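Putative epimerase (Burkholderia cenocepacia, PDB 4LW8) probably acts as an NAD(P)-dependent sugar-nucleotide epimerase or dehydratase in the biosynthesis of the lipopolysaccharide O-antigen of the bacterial outer membrane. Local coordinates at residues 21-26 and 90-95. Numbering follows the deposited sequence.
Sequences AFVTGL and VHLAAR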
ATOM      1  N   ALA A  21      12.818  24.395 -10.000  1.00 26.99           N
ATOM      2  CA  ALA A  21      12.584  23.161  -9.260  1.00 22.60           C
ATOM      3  C   ALA A  21      11.482  23.410  -8.254  1.00 28.61           C
ATOM      4  O   ALA A  21      11.309  24.539  -7.782  1.00 24.11           O
ATOM      5  CB  ALA A  21      13.841  22.695  -8.569  1.00 27.24           C
ATOM      6  N   PHE A  22      10.740  22.351  -7.935  1.00 22.28           N
ATOM      7  CA  PHE A  22       9.646  22.410  -6.985  1.00 25.45           C
ATOM      8  C   PHE A  22       9.838  21.288  -5.962  1.00 26.09           C
ATOM      9  O   PHE A  22       9.886  20.107  -6.322  1.00 27.44           O
ATOM     10  CB  PHE A  22       8.309  22.279  -7.723  1.00 24.75           C
ATOM     11  CG  PHE A  22       7.094  22.413  -6.847  1.00 28.03           C
ATOM     12  CD1 PHE A  22       6.792  23.618  -6.232  1.00 22.89           C
ATOM     13  CD2 PHE A  22       6.229  21.334  -6.671  1.00 27.35           C
ATOM     14  CE1 PHE A  22       5.660  23.750  -5.444  1.00 29.58           C
ATOM     15  CE2 PHE A  22       5.097  21.452  -5.872  1.00 33.52           C
ATOM     16  CZ  PHE A  22       4.807  22.662  -5.261  1.00 33.64           C
ATOM     17  N   VAL A  23       9.985  21.658  -4.698  1.00 28.95           N
ATOM     18  CA  VAL A  23      10.299  20.691  -3.641  1.00 27.49           C
ATOM     19  C   VAL A  23       9.240  20.719  -2.567  1.00 24.00           C
ATOM     20  O   VAL A  23       9.058  21.736  -1.920  1.00 24.18           O
ATOM     21  CB  VAL A  23      11.662  20.984  -2.981  1.00 23.83           C
ATOM     22  CG1 VAL A  23      11.966  19.942  -1.910  1.00 24.16           C
ATOM     23  CG2 VAL A  23      12.784  21.054  -4.061  1.00 23.14           C
ATOM     24  N   THR A  24       8.525  19.615  -2.367  1.00 25.25           N
ATOM     25  CA  THR A  24       7.599  19.580  -1.247  1.00 26.85           C
ATOM     26  C   THR A  24       8.375  19.373   0.061  1.00 29.51           C
ATOM     27  O   THR A  24       9.391  18.687   0.079  1.00 28.81           O
ATOM     28  CB  THR A  24       6.545  18.481  -1.405  1.00 25.82           C
ATOM     29  OG1 THR A  24       7.187  17.195  -1.409  1.00 24.55           O
ATOM     30  CG2 THR A  24       5.743  18.695  -2.700  1.00 23.95           C
ATOM     31  N   GLY A  25       7.897  19.972   1.152  1.00 32.99           N
ATOM     32  CA  GLY A  25       8.600  19.882   2.431  1.00 22.97           C
ATOM     33  C   GLY A  25       9.968  20.540   2.333  1.00 25.29           C
ATOM     34  O   GLY A  25      10.929  20.083   2.948  1.00 31.72           O
ATOM     35  N   LEU A  26      10.049  21.613   1.544  1.00 22.69           N
ATOM     36  CA  LEU A  26      11.311  22.300   1.274  1.00 24.99           C
ATOM     37  C   LEU A  26      12.034  22.784   2.538  1.00 32.90           C
ATOM     38  O   LEU A  26      13.270  22.763   2.583  1.00 28.86           O
ATOM     39  CB  LEU A  26      11.069  23.509   0.351  1.00 24.24           C
ATOM     40  CG  LEU A  26      12.253  24.427   0.019  1.00 29.62           C
ATOM     41  CD1 LEU A  26      13.446  23.636  -0.512  1.00 28.71           C
ATOM     42  CD2 LEU A  26      11.842  25.484  -0.993  1.00 30.13           C
ATOM     43  N   VAL A  90      11.063  17.404  -6.450  1.00 21.86           N
ATOM     44  CA  VAL A  90      11.515  16.470  -5.430  1.00 26.29           C
ATOM     45  C   VAL A  90      10.461  16.434  -4.339  1.00 24.86           C
ATOM     46  O   VAL A  90      10.158  17.442  -3.714  1.00 23.34           O
ATOM     47  CB  VAL A  90      12.887  16.840  -4.833  1.00 27.55           C
ATOM     48  CG1 VAL A  90      13.353  15.736  -3.850  1.00 19.53           C
ATOM     49  CG2 VAL A  90      13.913  16.997  -5.924  1.00 23.08           C
ATOM     50  N   HIS A  91       9.885  15.263  -4.133  1.00 22.78           N
ATOM     51  CA  HIS A  91       8.810  15.107  -3.168  1.00 23.10           C
ATOM     52  C   HIS A  91       9.358  14.581  -1.846  1.00 24.46           C
ATOM     53  O   HIS A  91       9.637  13.397  -1.724  1.00 27.41           O
ATOM     54  CB  HIS A  91       7.759  14.168  -3.733  1.00 20.87           C
ATOM     55  CG  HIS A  91       6.612  13.896  -2.807  1.00 24.29           C
ATOM     56  ND1 HIS A  91       6.011  14.869  -2.049  1.00 23.58           N
ATOM     57  CD2 HIS A  91       5.950  12.738  -2.546  1.00 27.74           C
ATOM     58  CE1 HIS A  91       5.016  14.329  -1.353  1.00 19.47           C
ATOM     59  NE2 HIS A  91       4.961  13.044  -1.641  1.00 27.24           N
ATOM     60  N   LEU A  92       9.526  15.476  -0.877  1.00 23.65           N
ATOM     61  CA  LEU A  92      10.107  15.122   0.424  1.00 29.55           C
ATOM     62  C   LEU A  92       9.076  15.135   1.544  1.00 27.22           C
ATOM     63  O   LEU A  92       9.302  14.552   2.599  1.00 30.93           O
ATOM     64  CB  LEU A  92      11.245  16.089   0.793  1.00 23.95           C
ATOM     65  CG  LEU A  92      12.385  16.175  -0.229  1.00 30.09           C
ATOM     66  CD1 LEU A  92      13.364  17.296   0.130  1.00 22.60           C
ATOM     67  CD2 LEU A  92      13.101  14.829  -0.359  1.00 20.74           C
ATOM     68  N   ALA A  93       7.969  15.846   1.327  1.00 27.07           N
ATOM     69  CA  ALA A  93       6.966  16.040   2.376  1.00 40.25           C
ATOM     70  C   ALA A  93       6.266  14.728   2.704  1.00 46.39           C
ATOM     71  O   ALA A  93       5.726  14.069   1.817  1.00 51.19           O
ATOM     72  CB  ALA A  93       5.950  17.104   1.955  1.00 32.38           C
ATOM     73  N   ALA A  94       6.264  14.362   3.980  1.00 46.81           N
ATOM     74  CA  ALA A  94       5.584  13.152   4.440  1.00 46.21           C
ATOM     75  C   ALA A  94       5.211  13.319   5.900  1.00 49.43           C
ATOM     76  O   ALA A  94       5.661  14.257   6.556  1.00 50.09           O
ATOM     77  CB  ALA A  94       6.474  11.899   4.255  1.00 32.39           C
ATOM     78  N   ARG A  95       4.409  12.397   6.418  1.00 49.05           N
ATOM     79  CA  ARG A  95       4.114  12.390   7.839  1.00 52.72           C
ATOM     80  C   ARG A  95       4.865  11.236   8.480  1.00 57.77           C
ATOM     81  O   ARG A  95       4.804  10.115   7.976  1.00 53.60           O
ATOM     82  CB  ARG A  95       2.611  12.259   8.099  1.00 54.16           C
TER
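Phe22 meets Val90 through the backbone alone: its carbonyl O accepts the N-H of Val90 at 3.0 Å, while its ring packs among Leu117 of helix 103-122 and Trp46 and Thr48 of strand 44-49. One residue on, Val23 is paired with Val90 in parallel register, and both side chains stand on the same face of the sheet. Val23 CG1, anti to the backbone N, reaches CD1 of Leu92 at 3.6 Å, and Leu38 of helix 29-40 packs on the same valine. Strands 20-24 and 88-91 are neighbours in the parallel sheet of a Rossmann-type domain, as in the NAD(P)-dependent epimerase/dehydratase family, where the loop after the first strand begins the glycine-rich dinucleotide-binding motif; Thr24 and Gly25 lie at that exit. Thr24 N donates to Val90 O at 3.0 Å. The hydroxyl of Thr24, placed between its own backbone N and carbonyl carbon (chi1 63°), extends the pairing past the last bridge, beside a weak bond from Leu92 N to Thr24 O. Its OG1 shares a hydrogen bond of 2.7 Å with His91 ND1, at the imidazole edge and near its plane; it also receives an almost straight bond from Ala93 N (3.1 Å, 171° at the hydrogen) and a weak, more bent one from Leu92 N. These three nitrogens fan out on the side of OG1 away from CB, just where strand 88-91 ends, and Thr114 of helix 103-122 bonds to His91 NE2. Gly25, with positive phi (63°) at the third position of a type II turn from Val23 to Leu26, lies close against Ala93, their CA atoms 4.2 Å apart and Gly25 N 3.6 Å from Ala93 CB.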